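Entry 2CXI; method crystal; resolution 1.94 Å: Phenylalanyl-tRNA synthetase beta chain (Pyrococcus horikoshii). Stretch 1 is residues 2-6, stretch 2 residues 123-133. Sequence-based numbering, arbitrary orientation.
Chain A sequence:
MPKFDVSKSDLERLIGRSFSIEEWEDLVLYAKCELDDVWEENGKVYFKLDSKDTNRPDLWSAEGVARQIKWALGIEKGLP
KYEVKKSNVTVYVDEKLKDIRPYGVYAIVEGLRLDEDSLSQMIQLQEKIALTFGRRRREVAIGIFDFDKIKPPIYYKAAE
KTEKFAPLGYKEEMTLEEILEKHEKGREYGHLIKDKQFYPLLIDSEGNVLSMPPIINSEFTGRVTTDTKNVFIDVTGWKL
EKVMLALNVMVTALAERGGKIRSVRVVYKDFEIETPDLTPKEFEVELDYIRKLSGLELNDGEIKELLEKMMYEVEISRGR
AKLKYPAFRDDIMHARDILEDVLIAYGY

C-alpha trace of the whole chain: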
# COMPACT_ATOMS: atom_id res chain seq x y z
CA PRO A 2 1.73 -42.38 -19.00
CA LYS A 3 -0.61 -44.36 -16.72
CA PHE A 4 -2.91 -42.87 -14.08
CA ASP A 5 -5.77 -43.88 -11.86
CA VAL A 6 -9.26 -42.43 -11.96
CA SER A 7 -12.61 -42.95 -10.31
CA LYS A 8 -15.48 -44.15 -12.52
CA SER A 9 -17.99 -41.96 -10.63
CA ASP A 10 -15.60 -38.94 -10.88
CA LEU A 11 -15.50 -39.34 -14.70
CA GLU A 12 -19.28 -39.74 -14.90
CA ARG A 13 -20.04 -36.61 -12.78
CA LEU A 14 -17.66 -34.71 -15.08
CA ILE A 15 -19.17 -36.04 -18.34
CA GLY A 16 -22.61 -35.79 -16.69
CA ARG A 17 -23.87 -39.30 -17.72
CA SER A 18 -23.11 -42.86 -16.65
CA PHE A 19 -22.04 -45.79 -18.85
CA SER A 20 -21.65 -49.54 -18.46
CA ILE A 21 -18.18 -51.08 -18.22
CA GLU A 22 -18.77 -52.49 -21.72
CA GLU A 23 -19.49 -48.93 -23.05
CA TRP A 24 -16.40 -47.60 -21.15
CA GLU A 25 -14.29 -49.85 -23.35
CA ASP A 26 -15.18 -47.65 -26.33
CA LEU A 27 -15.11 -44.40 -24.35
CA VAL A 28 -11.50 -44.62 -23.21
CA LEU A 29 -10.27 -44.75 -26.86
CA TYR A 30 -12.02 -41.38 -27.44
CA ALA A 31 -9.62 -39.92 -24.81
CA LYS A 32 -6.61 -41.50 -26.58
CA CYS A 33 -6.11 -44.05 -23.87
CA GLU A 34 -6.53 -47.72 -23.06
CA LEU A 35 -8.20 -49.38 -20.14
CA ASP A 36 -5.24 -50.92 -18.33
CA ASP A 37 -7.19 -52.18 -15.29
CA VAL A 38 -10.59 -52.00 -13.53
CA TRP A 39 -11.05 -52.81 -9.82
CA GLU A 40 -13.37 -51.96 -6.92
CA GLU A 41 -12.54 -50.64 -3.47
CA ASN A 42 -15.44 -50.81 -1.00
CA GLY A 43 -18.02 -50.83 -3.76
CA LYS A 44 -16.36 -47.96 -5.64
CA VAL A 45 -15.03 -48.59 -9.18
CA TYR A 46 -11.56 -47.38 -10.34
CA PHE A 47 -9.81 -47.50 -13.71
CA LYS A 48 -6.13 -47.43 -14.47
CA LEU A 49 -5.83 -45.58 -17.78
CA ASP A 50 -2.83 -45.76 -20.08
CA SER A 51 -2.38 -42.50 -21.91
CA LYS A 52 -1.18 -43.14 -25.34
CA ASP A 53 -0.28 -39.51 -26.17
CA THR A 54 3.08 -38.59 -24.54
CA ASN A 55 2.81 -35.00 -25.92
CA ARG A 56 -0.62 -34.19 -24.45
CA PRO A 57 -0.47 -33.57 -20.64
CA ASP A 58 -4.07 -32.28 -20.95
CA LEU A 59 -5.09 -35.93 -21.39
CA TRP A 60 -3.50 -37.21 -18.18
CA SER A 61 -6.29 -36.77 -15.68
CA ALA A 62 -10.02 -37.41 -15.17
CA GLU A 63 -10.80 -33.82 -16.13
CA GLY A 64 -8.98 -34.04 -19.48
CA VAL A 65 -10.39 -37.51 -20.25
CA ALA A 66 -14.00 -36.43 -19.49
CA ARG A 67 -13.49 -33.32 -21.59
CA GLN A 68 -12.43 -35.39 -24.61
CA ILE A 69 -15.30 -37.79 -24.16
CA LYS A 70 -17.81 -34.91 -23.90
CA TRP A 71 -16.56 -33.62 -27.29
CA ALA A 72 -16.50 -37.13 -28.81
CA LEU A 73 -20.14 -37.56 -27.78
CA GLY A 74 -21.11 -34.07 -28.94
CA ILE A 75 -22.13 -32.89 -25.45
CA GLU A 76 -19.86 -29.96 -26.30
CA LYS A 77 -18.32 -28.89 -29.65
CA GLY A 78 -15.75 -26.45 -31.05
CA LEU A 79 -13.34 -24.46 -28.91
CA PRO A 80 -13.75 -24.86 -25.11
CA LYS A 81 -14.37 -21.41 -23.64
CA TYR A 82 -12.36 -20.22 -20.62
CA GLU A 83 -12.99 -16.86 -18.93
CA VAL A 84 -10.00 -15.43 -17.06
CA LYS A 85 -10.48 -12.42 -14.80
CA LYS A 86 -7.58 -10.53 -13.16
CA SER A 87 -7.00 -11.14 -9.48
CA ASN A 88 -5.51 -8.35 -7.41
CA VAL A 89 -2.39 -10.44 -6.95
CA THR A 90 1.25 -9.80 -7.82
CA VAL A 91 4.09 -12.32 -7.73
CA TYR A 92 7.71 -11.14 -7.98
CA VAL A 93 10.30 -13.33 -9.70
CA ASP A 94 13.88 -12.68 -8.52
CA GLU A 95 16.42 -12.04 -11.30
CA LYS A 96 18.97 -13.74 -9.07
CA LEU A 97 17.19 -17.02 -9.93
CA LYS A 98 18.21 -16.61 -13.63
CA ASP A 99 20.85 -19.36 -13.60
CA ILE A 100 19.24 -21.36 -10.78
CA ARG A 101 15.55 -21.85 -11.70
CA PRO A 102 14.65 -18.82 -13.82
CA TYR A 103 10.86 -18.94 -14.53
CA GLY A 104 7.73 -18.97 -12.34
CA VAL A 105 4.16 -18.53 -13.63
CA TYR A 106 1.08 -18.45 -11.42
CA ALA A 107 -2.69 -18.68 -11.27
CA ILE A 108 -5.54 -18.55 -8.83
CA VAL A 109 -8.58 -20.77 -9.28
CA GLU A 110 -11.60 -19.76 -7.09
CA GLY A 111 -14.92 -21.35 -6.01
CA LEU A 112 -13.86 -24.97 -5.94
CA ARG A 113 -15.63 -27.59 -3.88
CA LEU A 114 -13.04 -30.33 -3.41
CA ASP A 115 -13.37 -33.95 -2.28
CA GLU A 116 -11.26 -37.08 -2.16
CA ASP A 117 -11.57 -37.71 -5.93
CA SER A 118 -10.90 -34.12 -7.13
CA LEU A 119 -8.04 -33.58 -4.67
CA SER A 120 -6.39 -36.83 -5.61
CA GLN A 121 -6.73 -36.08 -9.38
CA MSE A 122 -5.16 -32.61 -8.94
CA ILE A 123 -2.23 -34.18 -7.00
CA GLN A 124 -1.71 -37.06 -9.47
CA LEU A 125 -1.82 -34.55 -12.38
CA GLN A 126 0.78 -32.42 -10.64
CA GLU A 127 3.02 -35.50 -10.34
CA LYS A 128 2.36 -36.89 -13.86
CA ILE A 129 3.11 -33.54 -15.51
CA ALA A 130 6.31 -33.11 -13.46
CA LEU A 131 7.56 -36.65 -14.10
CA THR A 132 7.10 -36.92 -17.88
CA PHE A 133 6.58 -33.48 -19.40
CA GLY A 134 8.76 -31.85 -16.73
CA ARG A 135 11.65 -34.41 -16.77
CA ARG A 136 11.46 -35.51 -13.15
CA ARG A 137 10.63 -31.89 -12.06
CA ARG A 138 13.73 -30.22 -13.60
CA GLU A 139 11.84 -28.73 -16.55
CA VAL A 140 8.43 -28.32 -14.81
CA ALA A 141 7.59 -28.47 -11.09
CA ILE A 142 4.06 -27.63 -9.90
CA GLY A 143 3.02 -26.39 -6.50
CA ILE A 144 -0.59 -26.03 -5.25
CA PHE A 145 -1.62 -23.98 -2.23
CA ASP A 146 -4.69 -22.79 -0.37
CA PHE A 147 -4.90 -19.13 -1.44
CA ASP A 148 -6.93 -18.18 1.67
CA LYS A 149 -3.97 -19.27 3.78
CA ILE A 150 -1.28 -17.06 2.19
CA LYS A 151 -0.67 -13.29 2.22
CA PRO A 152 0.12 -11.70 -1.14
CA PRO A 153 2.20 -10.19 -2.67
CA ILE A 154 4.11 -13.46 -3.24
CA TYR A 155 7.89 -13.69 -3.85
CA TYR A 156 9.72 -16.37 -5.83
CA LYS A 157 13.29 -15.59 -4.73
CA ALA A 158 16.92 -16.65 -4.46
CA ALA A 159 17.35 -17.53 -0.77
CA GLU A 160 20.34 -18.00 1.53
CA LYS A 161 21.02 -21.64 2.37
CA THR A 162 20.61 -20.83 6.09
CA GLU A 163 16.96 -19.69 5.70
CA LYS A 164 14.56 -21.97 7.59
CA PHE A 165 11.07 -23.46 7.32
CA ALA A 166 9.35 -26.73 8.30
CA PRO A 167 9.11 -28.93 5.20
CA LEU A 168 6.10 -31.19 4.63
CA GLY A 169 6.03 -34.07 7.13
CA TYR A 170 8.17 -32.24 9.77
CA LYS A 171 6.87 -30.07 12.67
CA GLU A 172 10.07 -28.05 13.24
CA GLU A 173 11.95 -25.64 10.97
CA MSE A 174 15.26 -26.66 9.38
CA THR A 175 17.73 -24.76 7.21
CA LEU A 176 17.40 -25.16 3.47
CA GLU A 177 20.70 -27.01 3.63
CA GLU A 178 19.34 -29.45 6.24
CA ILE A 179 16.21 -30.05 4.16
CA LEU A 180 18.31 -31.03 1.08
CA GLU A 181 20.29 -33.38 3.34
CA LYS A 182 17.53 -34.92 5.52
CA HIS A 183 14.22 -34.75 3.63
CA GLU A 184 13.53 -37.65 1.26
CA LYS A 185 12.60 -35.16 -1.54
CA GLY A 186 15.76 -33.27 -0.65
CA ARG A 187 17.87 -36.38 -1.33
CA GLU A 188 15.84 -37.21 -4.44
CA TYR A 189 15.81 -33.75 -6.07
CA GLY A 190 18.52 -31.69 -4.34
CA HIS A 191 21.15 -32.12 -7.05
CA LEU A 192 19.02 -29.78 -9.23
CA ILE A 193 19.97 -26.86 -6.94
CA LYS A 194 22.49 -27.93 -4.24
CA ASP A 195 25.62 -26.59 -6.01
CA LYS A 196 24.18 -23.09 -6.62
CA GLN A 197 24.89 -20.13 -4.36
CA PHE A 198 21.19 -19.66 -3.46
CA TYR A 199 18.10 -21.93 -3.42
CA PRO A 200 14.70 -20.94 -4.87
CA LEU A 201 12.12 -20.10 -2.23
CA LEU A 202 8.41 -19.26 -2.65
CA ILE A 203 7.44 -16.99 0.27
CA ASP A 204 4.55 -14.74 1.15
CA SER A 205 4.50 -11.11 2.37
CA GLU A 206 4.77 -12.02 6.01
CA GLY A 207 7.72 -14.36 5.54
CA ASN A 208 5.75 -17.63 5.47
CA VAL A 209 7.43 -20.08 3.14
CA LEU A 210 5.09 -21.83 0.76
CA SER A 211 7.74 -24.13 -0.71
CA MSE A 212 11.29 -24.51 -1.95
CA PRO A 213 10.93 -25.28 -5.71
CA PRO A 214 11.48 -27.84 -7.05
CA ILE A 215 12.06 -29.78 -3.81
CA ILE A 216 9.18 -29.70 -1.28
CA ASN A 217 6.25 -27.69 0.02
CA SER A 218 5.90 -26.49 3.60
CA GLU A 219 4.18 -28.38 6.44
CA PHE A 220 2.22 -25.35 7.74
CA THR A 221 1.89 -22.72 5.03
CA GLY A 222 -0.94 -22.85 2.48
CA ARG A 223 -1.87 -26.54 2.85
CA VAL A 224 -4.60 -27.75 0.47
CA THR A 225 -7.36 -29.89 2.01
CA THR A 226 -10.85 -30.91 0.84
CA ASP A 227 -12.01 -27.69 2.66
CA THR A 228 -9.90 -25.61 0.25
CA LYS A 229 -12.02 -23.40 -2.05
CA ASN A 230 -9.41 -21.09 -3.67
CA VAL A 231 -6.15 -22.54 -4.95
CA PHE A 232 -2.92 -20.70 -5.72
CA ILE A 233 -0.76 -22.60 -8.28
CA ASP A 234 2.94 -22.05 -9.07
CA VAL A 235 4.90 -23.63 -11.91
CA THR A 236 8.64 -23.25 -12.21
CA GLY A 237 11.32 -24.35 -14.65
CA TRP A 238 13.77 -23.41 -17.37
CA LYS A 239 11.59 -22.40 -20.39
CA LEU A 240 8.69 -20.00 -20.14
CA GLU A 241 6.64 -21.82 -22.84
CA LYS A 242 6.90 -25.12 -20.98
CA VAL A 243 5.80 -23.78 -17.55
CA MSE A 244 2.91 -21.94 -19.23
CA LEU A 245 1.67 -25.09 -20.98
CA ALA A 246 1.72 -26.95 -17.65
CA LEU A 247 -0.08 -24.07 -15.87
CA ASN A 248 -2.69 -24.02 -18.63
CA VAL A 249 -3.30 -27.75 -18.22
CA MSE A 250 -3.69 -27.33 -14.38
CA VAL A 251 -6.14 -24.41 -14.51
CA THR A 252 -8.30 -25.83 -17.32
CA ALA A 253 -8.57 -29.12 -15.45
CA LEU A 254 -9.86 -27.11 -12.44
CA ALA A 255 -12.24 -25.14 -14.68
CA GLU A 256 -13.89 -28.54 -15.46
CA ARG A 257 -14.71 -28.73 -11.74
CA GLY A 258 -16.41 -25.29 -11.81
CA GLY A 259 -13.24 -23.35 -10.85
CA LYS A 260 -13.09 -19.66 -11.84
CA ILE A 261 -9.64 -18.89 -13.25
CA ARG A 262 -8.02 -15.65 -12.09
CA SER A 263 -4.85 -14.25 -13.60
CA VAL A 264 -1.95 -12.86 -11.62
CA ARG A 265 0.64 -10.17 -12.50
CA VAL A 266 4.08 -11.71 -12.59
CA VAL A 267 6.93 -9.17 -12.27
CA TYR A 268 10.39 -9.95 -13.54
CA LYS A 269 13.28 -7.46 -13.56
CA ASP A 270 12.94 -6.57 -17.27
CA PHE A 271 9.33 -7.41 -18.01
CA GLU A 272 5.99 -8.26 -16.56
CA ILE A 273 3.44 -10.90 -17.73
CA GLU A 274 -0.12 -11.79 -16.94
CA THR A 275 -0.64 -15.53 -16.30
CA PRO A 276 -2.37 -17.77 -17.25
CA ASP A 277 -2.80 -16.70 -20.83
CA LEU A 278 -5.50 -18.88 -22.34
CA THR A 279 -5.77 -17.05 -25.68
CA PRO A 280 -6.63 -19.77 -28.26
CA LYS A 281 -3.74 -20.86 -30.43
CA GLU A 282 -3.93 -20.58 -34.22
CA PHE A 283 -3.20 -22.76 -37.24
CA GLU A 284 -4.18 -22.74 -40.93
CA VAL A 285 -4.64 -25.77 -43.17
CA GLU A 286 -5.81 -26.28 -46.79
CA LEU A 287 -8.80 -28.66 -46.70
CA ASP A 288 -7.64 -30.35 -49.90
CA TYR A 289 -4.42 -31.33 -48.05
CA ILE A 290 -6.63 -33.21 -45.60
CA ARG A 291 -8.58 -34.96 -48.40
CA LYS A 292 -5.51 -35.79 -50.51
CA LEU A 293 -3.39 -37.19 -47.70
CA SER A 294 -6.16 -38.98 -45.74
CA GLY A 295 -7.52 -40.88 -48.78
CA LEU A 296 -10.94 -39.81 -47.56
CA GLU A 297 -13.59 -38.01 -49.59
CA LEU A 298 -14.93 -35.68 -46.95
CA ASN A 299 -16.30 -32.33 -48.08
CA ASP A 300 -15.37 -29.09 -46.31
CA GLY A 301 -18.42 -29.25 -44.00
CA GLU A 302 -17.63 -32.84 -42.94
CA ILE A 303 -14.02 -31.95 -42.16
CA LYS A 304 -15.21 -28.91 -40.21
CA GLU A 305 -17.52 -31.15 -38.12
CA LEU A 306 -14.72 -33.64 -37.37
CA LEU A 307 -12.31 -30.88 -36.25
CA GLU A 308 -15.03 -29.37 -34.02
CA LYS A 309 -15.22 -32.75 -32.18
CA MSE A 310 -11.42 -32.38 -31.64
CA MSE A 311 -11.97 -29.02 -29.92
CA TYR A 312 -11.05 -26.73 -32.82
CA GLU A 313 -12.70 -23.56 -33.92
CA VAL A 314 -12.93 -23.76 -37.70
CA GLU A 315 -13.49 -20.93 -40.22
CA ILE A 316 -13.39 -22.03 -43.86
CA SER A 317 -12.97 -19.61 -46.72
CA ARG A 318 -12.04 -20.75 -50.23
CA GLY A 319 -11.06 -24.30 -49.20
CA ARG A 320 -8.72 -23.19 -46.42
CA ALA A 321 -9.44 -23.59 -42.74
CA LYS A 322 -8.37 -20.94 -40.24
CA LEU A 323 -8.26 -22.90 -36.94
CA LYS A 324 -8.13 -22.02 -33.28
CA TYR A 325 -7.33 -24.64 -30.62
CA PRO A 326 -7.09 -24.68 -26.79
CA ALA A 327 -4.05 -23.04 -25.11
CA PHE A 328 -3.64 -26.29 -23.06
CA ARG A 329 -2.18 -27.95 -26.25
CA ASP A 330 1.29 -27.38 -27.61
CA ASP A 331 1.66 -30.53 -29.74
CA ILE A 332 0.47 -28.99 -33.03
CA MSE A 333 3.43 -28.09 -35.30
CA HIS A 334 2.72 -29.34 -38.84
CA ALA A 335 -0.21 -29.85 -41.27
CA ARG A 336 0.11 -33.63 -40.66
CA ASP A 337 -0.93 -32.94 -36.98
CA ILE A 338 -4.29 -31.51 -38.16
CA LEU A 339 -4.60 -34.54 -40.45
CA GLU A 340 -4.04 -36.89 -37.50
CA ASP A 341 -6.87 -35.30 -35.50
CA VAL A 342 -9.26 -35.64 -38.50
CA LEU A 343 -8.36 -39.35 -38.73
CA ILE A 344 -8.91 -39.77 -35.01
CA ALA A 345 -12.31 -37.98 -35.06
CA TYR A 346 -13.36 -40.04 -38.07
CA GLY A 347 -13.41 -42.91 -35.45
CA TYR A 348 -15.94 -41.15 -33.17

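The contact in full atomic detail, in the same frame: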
# COMPACT_ATOMS: atom_id res chain seq x y z
N PRO A 2 1.59 -41.92 -20.39
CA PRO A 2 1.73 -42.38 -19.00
C PRO A 2 0.43 -42.96 -18.44
O PRO A 2 -0.64 -42.70 -19.00
CB PRO A 2 2.14 -41.12 -18.22
CG PRO A 2 1.80 -39.99 -19.11
CD PRO A 2 1.80 -40.47 -20.53
N LYS A 3 0.54 -43.75 -17.37
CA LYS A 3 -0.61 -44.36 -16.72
C LYS A 3 -1.08 -43.55 -15.51
O LYS A 3 -0.27 -42.90 -14.82
CB LYS A 3 -0.28 -45.79 -16.29
CG LYS A 3 -0.06 -46.75 -17.49
CD LYS A 3 0.24 -48.18 -17.03
CE LYS A 3 0.72 -49.01 -18.21
NZ LYS A 3 1.01 -50.43 -17.81
N PHE A 4 -2.39 -43.59 -15.24
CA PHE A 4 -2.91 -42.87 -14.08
C PHE A 4 -4.24 -43.46 -13.68
O PHE A 4 -4.95 -43.98 -14.51
CB PHE A 4 -3.07 -41.36 -14.36
CG PHE A 4 -3.93 -41.05 -15.58
CD1 PHE A 4 -3.42 -41.20 -16.86
CD2 PHE A 4 -5.22 -40.60 -15.43
CE1 PHE A 4 -4.20 -40.91 -17.99
CE2 PHE A 4 -6.00 -40.27 -16.53
CZ PHE A 4 -5.49 -40.43 -17.80
N ASP A 5 -4.55 -43.36 -12.40
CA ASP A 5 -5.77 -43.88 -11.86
C ASP A 5 -6.86 -42.83 -11.81
O ASP A 5 -6.59 -41.64 -11.60
CB ASP A 5 -5.52 -44.37 -10.45
CG ASP A 5 -4.53 -45.51 -10.39
OD1 ASP A 5 -4.27 -46.21 -11.40
OD2 ASP A 5 -4.01 -45.81 -9.31
N VAL A 6 -8.09 -43.28 -12.01
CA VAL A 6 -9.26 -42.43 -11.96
C VAL A 6 -10.45 -43.18 -11.35
O VAL A 6 -10.55 -44.44 -11.40
CB VAL A 6 -9.67 -41.89 -13.35
CG1 VAL A 6 -8.60 -40.93 -13.95
CG2 VAL A 6 -9.97 -43.02 -14.33
N ILE A 123 -3.55 -33.69 -7.43
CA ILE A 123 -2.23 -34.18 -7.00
C ILE A 123 -1.54 -35.15 -7.98
O ILE A 123 -0.34 -35.02 -8.25
CB ILE A 123 -2.31 -34.82 -5.56
CG1 ILE A 123 -2.72 -33.75 -4.53
CG2 ILE A 123 -0.99 -35.52 -5.20
CD1 ILE A 123 -2.81 -34.25 -3.03
N GLN A 124 -2.28 -36.12 -8.50
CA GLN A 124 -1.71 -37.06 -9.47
C GLN A 124 -1.29 -36.30 -10.76
O GLN A 124 -0.23 -36.58 -11.32
CB GLN A 124 -2.75 -38.10 -9.82
CG GLN A 124 -2.27 -39.12 -10.80
CD GLN A 124 -3.29 -40.23 -11.00
OE1 GLN A 124 -2.97 -41.41 -10.81
NE2 GLN A 124 -4.49 -39.87 -11.44
N LEU A 125 -2.11 -35.35 -11.18
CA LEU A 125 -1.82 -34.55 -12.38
C LEU A 125 -0.54 -33.72 -12.20
O LEU A 125 0.36 -33.66 -13.06
CB LEU A 125 -3.02 -33.70 -12.81
CG LEU A 125 -2.82 -32.87 -14.10
CD1 LEU A 125 -2.51 -33.75 -15.30
CD2 LEU A 125 -4.08 -32.02 -14.34
N GLN A 126 -0.42 -33.13 -11.02
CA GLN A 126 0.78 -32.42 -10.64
C GLN A 126 2.02 -33.33 -10.76
O GLN A 126 3.03 -32.97 -11.37
CB GLN A 126 0.51 -31.84 -9.23
CG GLN A 126 1.62 -31.43 -8.41
CD GLN A 126 1.11 -30.83 -7.10
OE1 GLN A 126 1.77 -29.99 -6.53
NE2 GLN A 126 -0.07 -31.25 -6.63
N GLU A 127 1.92 -34.56 -10.25
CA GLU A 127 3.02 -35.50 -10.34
C GLU A 127 3.25 -35.98 -11.77
O GLU A 127 4.39 -36.09 -12.20
CB GLU A 127 2.80 -36.70 -9.41
CG GLU A 127 2.69 -36.34 -7.93
CD GLU A 127 2.15 -37.47 -7.03
OE1 GLU A 127 1.79 -38.59 -7.52
OE2 GLU A 127 2.09 -37.24 -5.80
N LYS A 128 2.19 -36.35 -12.48
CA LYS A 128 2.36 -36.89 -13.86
C LYS A 128 2.94 -35.84 -14.79
O LYS A 128 3.83 -36.13 -15.59
CB LYS A 128 1.04 -37.39 -14.43
CG LYS A 128 0.39 -38.50 -13.61
CD LYS A 128 1.19 -39.82 -13.66
CE LYS A 128 0.70 -40.75 -12.55
NZ LYS A 128 1.33 -42.13 -12.67
N ILE A 129 2.48 -34.59 -14.69
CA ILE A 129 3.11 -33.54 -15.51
C ILE A 129 4.61 -33.39 -15.18
O ILE A 129 5.46 -33.33 -16.09
CB ILE A 129 2.37 -32.16 -15.39
CG1 ILE A 129 0.94 -32.29 -15.99
CG2 ILE A 129 3.20 -31.06 -16.12
CD1 ILE A 129 0.12 -31.05 -15.82
N ALA A 130 4.92 -33.30 -13.90
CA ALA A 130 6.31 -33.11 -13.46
C ALA A 130 7.22 -34.26 -13.84
O ALA A 130 8.37 -34.05 -14.16
CB ALA A 130 6.37 -32.89 -11.95
N LEU A 131 6.71 -35.49 -13.79
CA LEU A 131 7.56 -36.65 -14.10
C LEU A 131 7.98 -36.71 -15.56
O LEU A 131 9.18 -36.81 -15.86
CB LEU A 131 6.86 -37.97 -13.73
CG LEU A 131 7.44 -39.32 -14.19
CD1 LEU A 131 8.79 -39.65 -13.60
CD2 LEU A 131 6.40 -40.39 -13.77
N THR A 132 6.98 -36.67 -16.44
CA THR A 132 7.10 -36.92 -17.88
C THR A 132 7.40 -35.66 -18.68
O THR A 132 8.46 -35.50 -19.28
CB THR A 132 5.74 -37.46 -18.40
OG1 THR A 132 5.34 -38.61 -17.63
CG2 THR A 132 5.88 -38.00 -19.78
N PHE A 133 6.43 -34.76 -18.70
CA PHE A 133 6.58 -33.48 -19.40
C PHE A 133 7.69 -32.66 -18.76
O PHE A 133 8.49 -32.02 -19.46
CB PHE A 133 5.23 -32.74 -19.34
CG PHE A 133 5.17 -31.48 -20.17
CD1 PHE A 133 5.07 -31.55 -21.54
CD2 PHE A 133 5.17 -30.23 -19.54
CE1 PHE A 133 4.96 -30.37 -22.31
CE2 PHE A 133 5.09 -29.04 -20.29
CZ PHE A 133 4.97 -29.11 -21.67

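The part of the N-terminal strand in residues 3-6 runs almost exactly antiparallel to the helical stretch 123-133, at 175°, with the axes 9.6 Å apart at closest. The register follows the reversed direction: Pro2 lies nearest Lys128 and Phe4 nearest Gln124, so two helix residues one turn apart serve successive parts of the strand.

Hydrogen bonds carry the contact, and each joins a helix side chain to the strand backbone. Gln124, extended with chi1 and chi2 both t, presents its amide to Asp5 much as the N-H and C=O of a residue on a neighbouring strand would. Asp5 N donates to Gln124 OE1 at 3.0 Å, and Gln124 NE2 donates to Asp5 O at 2.8 Å; both are close to straight, so one carboxamide satisfies both polar backbone atoms of one residue. Lys128 reaches across to the strand, and its NZ donates to Lys3 O at 2.8 Å, placing the ammonium group on a carbonyl rather than a carboxylate.

Van der Waals packing is modest, in keeping with the 275 Å² buried in all. Phe4 CB points toward the helix, 3.6 Å from Gln124 OE1 and 4.2 Å from Lys128 CE, while its ring leads away. Further along the helix, Pro2 CG rests 4.1 Å from Thr132 OG1, a van der Waals contact. The rule here is backbone recognition by long polar side chains.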